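Local coordinates for N-acetylglucosamine-6-phosphate deacetylase (PDB 1O12), which probably removes the acetyl group from N-acetylglucosamine 6-phosphate with the help of one bound divalent metal cation per subunit, at residues G67-M71 with N72-S76; P146-E149 with R150-S153; L325-S329 with S330-C334; L355-E358 with D359-V363. All coordinates share one frame; numbering follows the deposited sequence.

Contact 1: residues G67-M71 with N72-S76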
loop_
_atom_site.group_PDB
_atom_site.type_symbol
_atom_site.label_atom_id
_atom_site.label_comp_id
_atom_site.label_asym_id
_atom_site.label_seq_id
_atom_site.Cartn_x
_atom_site.Cartn_y
_atom_site.Cartn_z
ATOM N N GLY A 67 33.570 3.473 -13.581
ATOM C CA GLY A 67 34.624 4.434 -13.388
ATOM C C GLY A 67 34.269 5.878 -13.641
ATOM O O GLY A 67 34.969 6.758 -13.159
ATOM N N ALA A 68 33.198 6.150 -14.384
ATOM C CA ALA A 68 32.810 7.537 -14.693
ATOM C C ALA A 68 31.826 8.115 -13.682
ATOM O O ALA A 68 30.892 7.435 -13.274
ATOM C CB ALA A 68 32.207 7.591 -16.079
ATOM N N ASP A 69 32.031 9.360 -13.270
ATOM C CA ASP A 69 31.134 10.002 -12.311
ATOM C C ASP A 69 30.626 11.295 -12.907
ATOM O O ASP A 69 31.214 11.855 -13.829
ATOM C CB ASP A 69 31.827 10.430 -11.012
ATOM C CG ASP A 69 32.937 9.512 -10.589
ATOM O OD1 ASP A 69 32.766 8.845 -9.533
ATOM O OD2 ASP A 69 33.987 9.474 -11.292
ATOM N N THR A 70 29.553 11.790 -12.311
ATOM C CA THR A 70 28.952 13.035 -12.711
ATOM C C THR A 70 29.743 14.156 -12.006
ATOM O O THR A 70 29.809 15.293 -12.492
ATOM C CB THR A 70 27.455 13.031 -12.301
ATOM O OG1 THR A 70 26.764 12.076 -13.113
ATOM C CG2 THR A 70 26.811 14.406 -12.458
HETATM N N MSE A 71 30.362 13.829 -10.874
HETATM C CA MSE A 71 31.136 14.828 -10.147
HETATM C C MSE A 71 32.376 15.273 -10.938
HETATM O O MSE A 71 32.828 16.412 -10.806
HETATM C CB MSE A 71 31.530 14.313 -8.751
HETATM C CG MSE A 71 30.347 14.143 -7.774
HETATM SE SE MSE A 71 28.926 15.561 -7.785
HETATM C CE MSE A 71 29.574 16.728 -6.354
ATOM N N ASN A 72 32.910 14.386 -11.775
ATOM C CA ASN A 72 34.077 14.707 -12.596
ATOM C C ASN A 72 33.662 14.998 -14.043
ATOM O O ASN A 72 34.494 15.247 -14.905
ATOM C CB ASN A 72 35.096 13.560 -12.514
ATOM C CG ASN A 72 35.648 13.364 -11.073
ATOM O OD1 ASN A 72 36.388 14.220 -10.547
ATOM N ND2 ASN A 72 35.271 12.252 -10.431
ATOM N N CYS A 73 32.354 14.957 -14.284
ATOM C CA CYS A 73 31.748 15.253 -15.568
ATOM C C CYS A 73 32.202 14.382 -16.698
ATOM O O CYS A 73 32.468 14.871 -17.794
ATOM C CB CYS A 73 31.986 16.704 -15.935
ATOM S SG CYS A 73 31.475 17.878 -14.652
ATOM N N ASP A 74 32.276 13.081 -16.434
ATOM C CA ASP A 74 32.684 12.126 -17.451
ATOM C C ASP A 74 31.463 11.730 -18.274
ATOM O O ASP A 74 31.107 10.563 -18.350
ATOM C CB ASP A 74 33.287 10.889 -16.787
ATOM C CG ASP A 74 34.361 11.242 -15.781
ATOM O OD1 ASP A 74 35.389 11.813 -16.201
ATOM O OD2 ASP A 74 34.183 10.955 -14.573
ATOM N N PHE A 75 30.825 12.711 -18.889
ATOM C CA PHE A 75 29.639 12.471 -19.700
ATOM C C PHE A 75 29.906 11.529 -20.867
ATOM O O PHE A 75 29.148 10.582 -21.097
ATOM C CB PHE A 75 29.091 13.805 -20.214
ATOM C CG PHE A 75 28.878 14.818 -19.129
ATOM C CD1 PHE A 75 29.432 16.093 -19.233
ATOM C CD2 PHE A 75 28.156 14.484 -17.983
ATOM C CE1 PHE A 75 29.279 17.026 -18.211
ATOM C CE2 PHE A 75 27.992 15.406 -16.942
ATOM C CZ PHE A 75 28.556 16.685 -17.053
ATOM N N SER A 76 30.979 11.778 -21.605
ATOM C CA SER A 76 31.316 10.942 -22.744
ATOM C C SER A 76 31.467 9.488 -22.360
ATOM O O SER A 76 31.036 8.601 -23.099
ATOM C CB SER A 76 32.616 11.403 -23.379
ATOM O OG SER A 76 32.817 10.685 -24.582
#

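Contact 2: residues P146-E149 with R150-S153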
loop_
_atom_site.group_PDB
_atom_site.type_symbol
_atom_site.label_atom_id
_atom_site.label_comp_id
_atom_site.label_asym_id
_atom_site.label_seq_id
_atom_site.Cartn_x
_atom_site.Cartn_y
_atom_site.Cartn_z
ATOM N N PRO A 146 19.190 24.779 3.169
ATOM C CA PRO A 146 17.912 25.202 2.594
ATOM C C PRO A 146 18.159 26.014 1.342
ATOM O O PRO A 146 19.224 26.596 1.154
ATOM C CB PRO A 146 17.296 26.049 3.698
ATOM C CG PRO A 146 18.497 26.686 4.308
ATOM C CD PRO A 146 19.483 25.538 4.399
ATOM N N PRO A 147 17.183 26.036 0.450
ATOM C CA PRO A 147 17.301 26.796 -0.793
ATOM C C PRO A 147 17.263 28.284 -0.475
ATOM O O PRO A 147 16.573 28.717 0.454
ATOM C CB PRO A 147 16.086 26.342 -1.586
ATOM C CG PRO A 147 15.099 25.946 -0.508
ATOM C CD PRO A 147 15.965 25.216 0.463
ATOM N N SER A 148 17.996 29.066 -1.261
ATOM C CA SER A 148 18.076 30.508 -1.056
ATOM C C SER A 148 17.831 31.194 -2.378
ATOM O O SER A 148 18.071 30.608 -3.426
ATOM C CB SER A 148 19.474 30.874 -0.570
ATOM O OG SER A 148 20.390 30.787 -1.649
ATOM N N GLU A 149 17.385 32.449 -2.327
ATOM C CA GLU A 149 17.114 33.236 -3.537
ATOM C C GLU A 149 18.394 33.368 -4.365
ATOM O O GLU A 149 18.342 33.427 -5.601
ATOM C CB GLU A 149 16.606 34.625 -3.150
ATOM C CG GLU A 149 15.880 35.377 -4.239
ATOM C CD GLU A 149 14.459 34.891 -4.411
ATOM O OE1 GLU A 149 13.818 34.599 -3.373
ATOM O OE2 GLU A 149 13.984 34.811 -5.568
ATOM N N ARG A 150 19.529 33.414 -3.667
ATOM C CA ARG A 150 20.852 33.523 -4.279
ATOM C C ARG A 150 21.209 32.259 -5.064
ATOM O O ARG A 150 21.824 32.333 -6.128
ATOM C CB ARG A 150 21.905 33.761 -3.192
ATOM C CG ARG A 150 23.378 33.742 -3.649
ATOM C CD ARG A 150 24.310 33.903 -2.426
ATOM N NE ARG A 150 23.862 35.017 -1.574
ATOM C CZ ARG A 150 24.409 35.383 -0.406
ATOM N NH1 ARG A 150 25.459 34.728 0.096
ATOM N NH2 ARG A 150 23.904 36.421 0.267
ATOM N N GLU A 151 20.843 31.088 -4.548
ATOM C CA GLU A 151 21.160 29.867 -5.278
ATOM C C GLU A 151 20.112 29.575 -6.347
ATOM O O GLU A 151 20.435 29.109 -7.435
ATOM C CB GLU A 151 21.293 28.678 -4.321
ATOM C CG GLU A 151 22.558 28.720 -3.503
ATOM C CD GLU A 151 22.669 27.559 -2.535
ATOM O OE1 GLU A 151 22.884 26.409 -2.995
ATOM O OE2 GLU A 151 22.527 27.801 -1.311
ATOM N N LEU A 152 18.860 29.866 -6.046
ATOM C CA LEU A 152 17.825 29.606 -7.006
ATOM C C LEU A 152 18.218 30.184 -8.366
ATOM O O LEU A 152 17.884 29.620 -9.413
ATOM C CB LEU A 152 16.525 30.234 -6.541
ATOM C CG LEU A 152 15.324 29.735 -7.343
ATOM C CD1 LEU A 152 14.988 28.296 -6.861
ATOM C CD2 LEU A 152 14.115 30.678 -7.171
ATOM N N SER A 153 18.952 31.296 -8.350
ATOM C CA SER A 153 19.357 31.954 -9.594
ATOM C C SER A 153 20.412 31.219 -10.419
ATOM O O SER A 153 20.655 31.576 -11.561
ATOM C CB SER A 153 19.854 33.386 -9.310
ATOM O OG SER A 153 21.218 33.405 -8.908
#

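Contact 3: residues L325-S329 with S330-C334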
loop_
_atom_site.group_PDB
_atom_site.type_symbol
_atom_site.label_atom_id
_atom_site.label_comp_id
_atom_site.label_asym_id
_atom_site.label_seq_id
_atom_site.Cartn_x
_atom_site.Cartn_y
_atom_site.Cartn_z
ATOM N N LEU A 325 6.667 -3.042 -19.102
ATOM C CA LEU A 325 8.077 -2.792 -18.879
ATOM C C LEU A 325 8.509 -1.589 -19.693
ATOM O O LEU A 325 9.458 -0.909 -19.322
ATOM C CB LEU A 325 8.926 -3.977 -19.303
ATOM C CG LEU A 325 9.280 -5.047 -18.278
ATOM C CD1 LEU A 325 10.161 -6.100 -18.983
ATOM C CD2 LEU A 325 9.996 -4.432 -17.089
ATOM N N ALA A 326 7.828 -1.337 -20.805
ATOM C CA ALA A 326 8.156 -0.180 -21.617
ATOM C C ALA A 326 7.762 1.106 -20.880
ATOM O O ALA A 326 8.410 2.155 -21.031
ATOM C CB ALA A 326 7.434 -0.242 -22.952
ATOM N N LYS A 327 6.704 1.035 -20.080
ATOM C CA LYS A 327 6.265 2.231 -19.383
ATOM C C LYS A 327 7.233 2.568 -18.274
ATOM O O LYS A 327 7.649 3.713 -18.136
ATOM C CB LYS A 327 4.874 2.035 -18.824
ATOM C CG LYS A 327 3.835 1.774 -19.882
ATOM C CD LYS A 327 2.475 1.639 -19.215
ATOM C CE LYS A 327 1.358 1.621 -20.220
ATOM N NZ LYS A 327 0.060 1.767 -19.502
ATOM N N VAL A 328 7.613 1.548 -17.507
ATOM C CA VAL A 328 8.527 1.748 -16.408
ATOM C C VAL A 328 9.968 1.984 -16.832
ATOM O O VAL A 328 10.727 2.612 -16.100
ATOM C CB VAL A 328 8.480 0.560 -15.406
ATOM C CG1 VAL A 328 7.045 0.348 -14.947
ATOM C CG2 VAL A 328 9.071 -0.731 -16.021
ATOM N N SER A 329 10.348 1.503 -18.012
ATOM C CA SER A 329 11.722 1.695 -18.450
ATOM C C SER A 329 11.938 2.919 -19.332
ATOM O O SER A 329 13.073 3.331 -19.513
ATOM C CB SER A 329 12.272 0.453 -19.151
ATOM O OG SER A 329 11.564 0.207 -20.346
ATOM N N SER A 330 10.886 3.502 -19.889
ATOM C CA SER A 330 11.096 4.706 -20.703
ATOM C C SER A 330 9.905 5.657 -20.827
ATOM O O SER A 330 10.037 6.844 -20.568
ATOM C CB SER A 330 11.598 4.344 -22.121
ATOM O OG SER A 330 10.540 3.920 -22.982
ATOM N N TYR A 331 8.750 5.143 -21.220
ATOM C CA TYR A 331 7.588 5.994 -21.404
ATOM C C TYR A 331 7.209 6.877 -20.203
ATOM O O TYR A 331 6.961 8.074 -20.374
ATOM C CB TYR A 331 6.375 5.158 -21.844
ATOM C CG TYR A 331 5.160 5.990 -22.143
ATOM C CD1 TYR A 331 5.153 6.891 -23.217
ATOM C CD2 TYR A 331 4.029 5.910 -21.342
ATOM C CE1 TYR A 331 4.050 7.692 -23.487
ATOM C CE2 TYR A 331 2.908 6.701 -21.598
ATOM C CZ TYR A 331 2.932 7.588 -22.671
ATOM O OH TYR A 331 1.834 8.370 -22.915
ATOM N N ASN A 332 7.151 6.307 -19.001
ATOM C CA ASN A 332 6.797 7.108 -17.849
ATOM C C ASN A 332 7.739 8.315 -17.655
ATOM O O ASN A 332 7.275 9.425 -17.422
ATOM C CB ASN A 332 6.726 6.237 -16.583
ATOM C CG ASN A 332 5.555 5.218 -16.628
ATOM O OD1 ASN A 332 4.592 5.389 -17.387
ATOM N ND2 ASN A 332 5.636 4.168 -15.799
ATOM N N SER A 333 9.048 8.126 -17.790
ATOM C CA SER A 333 9.978 9.249 -17.616
ATOM C C SER A 333 9.762 10.253 -18.719
ATOM O O SER A 333 9.755 11.454 -18.484
ATOM C CB SER A 333 11.437 8.796 -17.702
ATOM O OG SER A 333 11.715 7.769 -16.788
ATOM N N CYS A 334 9.608 9.750 -19.935
ATOM C CA CYS A 334 9.408 10.625 -21.058
ATOM C C CYS A 334 8.228 11.540 -20.793
ATOM O O CYS A 334 8.284 12.722 -21.106
ATOM C CB CYS A 334 9.168 9.815 -22.340
ATOM S SG CYS A 334 10.656 9.103 -23.067
HETATM O O HOH W 1 9.885 5.357 -17.502
HETATM O O HOH W 2 10.949 1.077 -23.201
#

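Contact 4: residues L355-E358 with D359-V363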
loop_
_atom_site.group_PDB
_atom_site.type_symbol
_atom_site.label_atom_id
_atom_site.label_comp_id
_atom_site.label_asym_id
_atom_site.label_seq_id
_atom_site.Cartn_x
_atom_site.Cartn_y
_atom_site.Cartn_z
ATOM N N LEU A 355 16.972 -3.097 -29.215
ATOM C CA LEU A 355 16.592 -4.440 -29.653
ATOM C C LEU A 355 17.150 -5.428 -28.623
ATOM O O LEU A 355 18.298 -5.292 -28.201
ATOM C CB LEU A 355 17.179 -4.746 -31.025
ATOM C CG LEU A 355 16.651 -6.048 -31.638
ATOM C CD1 LEU A 355 15.193 -5.841 -32.125
ATOM C CD2 LEU A 355 17.562 -6.467 -32.797
ATOM N N LEU A 356 16.346 -6.415 -28.224
ATOM C CA LEU A 356 16.766 -7.394 -27.226
ATOM C C LEU A 356 16.463 -8.836 -27.618
ATOM O O LEU A 356 15.650 -9.070 -28.511
ATOM C CB LEU A 356 16.052 -7.094 -25.917
ATOM C CG LEU A 356 16.008 -5.607 -25.540
ATOM C CD1 LEU A 356 14.787 -4.928 -26.146
ATOM C CD2 LEU A 356 16.014 -5.490 -24.028
ATOM N N ASP A 357 17.112 -9.807 -26.968
ATOM C CA ASP A 357 16.785 -11.208 -27.247
ATOM C C ASP A 357 15.573 -11.472 -26.340
ATOM O O ASP A 357 15.215 -10.598 -25.536
ATOM C CB ASP A 357 17.945 -12.163 -26.931
ATOM C CG ASP A 357 18.301 -12.201 -25.469
ATOM O OD1 ASP A 357 17.416 -12.018 -24.621
ATOM O OD2 ASP A 357 19.482 -12.441 -25.149
ATOM N N GLU A 358 14.946 -12.647 -26.442
ATOM C CA GLU A 358 13.751 -12.920 -25.639
ATOM C C GLU A 358 13.961 -12.871 -24.140
ATOM O O GLU A 358 13.005 -12.675 -23.386
ATOM C CB GLU A 358 13.103 -14.254 -26.033
ATOM C CG GLU A 358 13.978 -15.480 -25.881
ATOM C CD GLU A 358 13.175 -16.770 -26.026
ATOM O OE1 GLU A 358 12.486 -17.180 -25.045
ATOM O OE2 GLU A 358 13.224 -17.364 -27.137
ATOM N N ASP A 359 15.202 -13.059 -23.705
ATOM C CA ASP A 359 15.518 -12.972 -22.288
ATOM C C ASP A 359 15.788 -11.533 -21.878
ATOM O O ASP A 359 16.203 -11.269 -20.748
ATOM C CB ASP A 359 16.743 -13.811 -21.949
ATOM C CG ASP A 359 16.420 -15.289 -21.854
ATOM O OD1 ASP A 359 15.532 -15.655 -21.024
ATOM O OD2 ASP A 359 17.059 -16.067 -22.611
ATOM N N LEU A 360 15.576 -10.608 -22.814
ATOM C CA LEU A 360 15.785 -9.185 -22.581
ATOM C C LEU A 360 17.250 -8.763 -22.453
ATOM O O LEU A 360 17.593 -7.827 -21.719
ATOM C CB LEU A 360 14.953 -8.731 -21.369
ATOM C CG LEU A 360 13.605 -8.085 -21.733
ATOM C CD1 LEU A 360 13.062 -8.664 -23.034
ATOM C CD2 LEU A 360 12.619 -8.265 -20.619
ATOM N N ASN A 361 18.131 -9.480 -23.148
ATOM C CA ASN A 361 19.536 -9.099 -23.168
ATOM C C ASN A 361 19.627 -8.104 -24.319
ATOM O O ASN A 361 19.061 -8.334 -25.396
ATOM C CB ASN A 361 20.431 -10.293 -23.453
ATOM C CG ASN A 361 20.601 -11.193 -22.245
ATOM O OD1 ASN A 361 20.883 -10.714 -21.137
ATOM N ND2 ASN A 361 20.446 -12.505 -22.446
ATOM N N VAL A 362 20.295 -6.981 -24.081
ATOM C CA VAL A 362 20.430 -5.975 -25.125
ATOM C C VAL A 362 21.343 -6.481 -26.218
ATOM O O VAL A 362 22.427 -7.021 -25.937
ATOM C CB VAL A 362 21.044 -4.671 -24.619
ATOM C CG1 VAL A 362 21.151 -3.702 -25.777
ATOM C CG2 VAL A 362 20.201 -4.085 -23.471
ATOM N N VAL A 363 20.893 -6.328 -27.458
ATOM C CA VAL A 363 21.693 -6.753 -28.578
ATOM C C VAL A 363 21.929 -5.594 -29.552
ATOM O O VAL A 363 22.757 -5.678 -30.436
ATOM C CB VAL A 363 21.059 -8.017 -29.286
ATOM C CG1 VAL A 363 19.735 -8.353 -28.668
ATOM C CG2 VAL A 363 20.884 -7.794 -30.775
HETATM O O HOH W 3 12.863 -15.186 -21.008
#

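Contact 1: residues G67-M71 with N72-S76
A turn with paired 6→1 and 5→2 bonds, as in a Schellman motif though no helix precedes it, reverses the chain between strand 68-69 and helix 75-83, and Asp69 meets Asp74 across it twice. Asp74 N gives a nearly straight bond to Asp69 O (3.1 Å, 167°), while Cys73 N makes a weak one to Thr70 O (3.1 Å); Cys73 takes the left-handed conformation that goes with this pattern. Asp69 N reaches Asp74 OD2 at 3.0 Å, using the lone pair away from the other oxygen. Asp74 CG lies beside its own backbone N (chi1 -51°), which brings the carboxylate back to Asp69 N-H. Asn72 ND2 comes down on Asp69 OD2 from above the carboxylate plane, 3.2 Å away; Asp69 OD1 bonds weakly to Ser270 OG. The Asp69 and Asp74 carboxylates run side by side, OD2 to OD2 3.6 Å, a like-charge approach that Asp69 N and Asn72 ND2 probably offset. Next to them, Ala68 CB packs on Asp74 CB at 3.5 Å. Thr70 OG1 turns away to His63 O, and Met71, a selenomethionine, reaches helix 99-115, its side chain about 9 Å from that of metal ligand Glu127. The whole is a strand-to-helix turn of a TIM-barrel amidohydrolase.

Contact 2: residues P146-E149 with R150-S153
Ser148 caps the short helix 149-152, and the tight part of this contact gathers round its two oxygens. Its OG accepts from Glu151 N at 2.9 Å (150°), the classic N-cap bond, because a chi1 of 74° sets the hydroxyl between the backbone N and the carbonyl carbon, facing the first turn. Ser148 O meanwhile takes Leu152 N at 2.8 Å, almost straight, and a weak second bond from Glu151 N. Leu152 CB meets the same oxygen at 3.5 Å, and Glu151 CG lies equally near Ser148 OG, so aliphatic carbon packs beside both oxygens. Beyond CG, Glu151 runs out extended to Arg145 and Tyr130.

The other side of the turn is looser and faces solvent. The Arg150 side chain touches Ser148 OG through CB, 3.7 Å away, and then leads off. Glu149 likewise heads away, its carboxylate paired with Arg176. At the far end Ser153 OG donates to Arg150 O at 3.0 Å, from above the carbonyl plane. Arg176 ties the turn to a neighbouring loop, while Arg145 belongs to the chain just before it; the negative carboxylates of Glu149 and Glu151 probably interact favourably with the positive N-terminal end of the helix dipole.

Contact 3: residues L325-S329 with S330-C334
Ala326 O receives two amides at once, Ser330 N and Tyr331 N, each at 3.0 Å, and this marks a pi-type widening inside helix 322-336. Tyr331 N lies in the carbonyl plane, whereas Ser330 N comes in from above it. One residue on, Asn332 N bonds to Lys327 O at 2.8 Å, again spanning five residues instead of four, and it sits on a lone pair of that oxygen. The short axes of 325-329 and 330-334 differ by 43°, consistent with an extra residue taken up in the turn.

Side chains line the widened turn. Tyr331 CB rests on Lys327 CA, and with CG anti to the backbone N (chi1 -176°) the ring is carried outward, past Lys327 CG, to the loop at Pro23 and Ile24. Asn332 lays its amide against the Lys327 carbonyl, OD1 lying 3.7 Å from Lys327 CB, and runs alongside Val328.

Water fills in where the regular ladder is interrupted. One molecule accepts from Ser333 N at 2.9 Å and lies close to the carbonyls of Lys327 and Val328; another joins Ser329 OG to Ser330 OG.

Farther out, strand 52-59 packs against Ala326, Ser329 and Ser330, while Val328 meets strand 262-265, so the helix lies against barrel strands. Asn332 ND2 is held by two carbonyls, those of Ile262 and Ala259, which probably fixes the amide's rotation. Just before the widening, Ser329 OG and Ser329 N approach Leu325 O from opposite faces of its plane, with OG the nearer at 2.6 Å.

Contact 4: residues L355-E358 with D359-V363
This is a beta hairpin between strands 353-356 and 362-367, closed by a type I turn over Asp357-Leu360 with a G1-type beta bulge, and Asp357 does most of the gripping. Leu360 N donates to Asp357 O at 2.7 Å, Asp357 N to Asn361 O at 2.9 Å, so Leu360 and Asn361 together face the single residue Asp357. Leu360 sits in the left-handed conformation of the bulge position. With CG of Asp357 set between its backbone N and carbonyl carbon (chi1 64°), the carboxylate folds back over the turn. There OD1 receives Asn361 N at 3.0 Å in a nearly straight bond (173°) from above the carboxylate plane, along with a weak bond from Asp359 N that makes an Asx turn. OD2 faces the amide of Asn361, although its exact place is less certain.

Farther from the turn, Val363 N bonds to Leu355 O at 2.9 Å, and Leu356 faces Val362 as a non-hydrogen-bonded pair. Leu356 CD2 lies over Leu360 CG at 4.2 Å, and Leu355 CD2 meets Val363 CG2 at 4.1 Å. Leu360 also reaches Arg315 of helix 307-318, and Leu356 touches Met54 and Phe57 of strand 52-59. The carboxylate thus takes the amide of Asn361, and weakly that of Asp359, while the backbone carbonyl of Asp357 takes that of Leu360; the donors to the carboxylate probably stabilise its negative charge, against the opposing influence of nearby acidic Asp359.

From the N terminus the four contacts come strictly in series, none nested in or crossing another, and each is a local turn of continuous chain. Contact 1 closes the turn from strand 68-69 into helix 75-83; contact 2 starts helix 149-152 after the loop that follows strand 121-127. Contact 3 lies within helix 322-336, and contact 4 closes the hairpin that comes next along the chain. Contacts 3 and 4 are the pair that touch, Leu325 CD1 meeting Leu360 CD2 at 3.7 Å, which joins the helix to the hairpin turn. Contacts 2 and 4 stand on opposite sides of the chain's centre, their own centres about 45 Å apart.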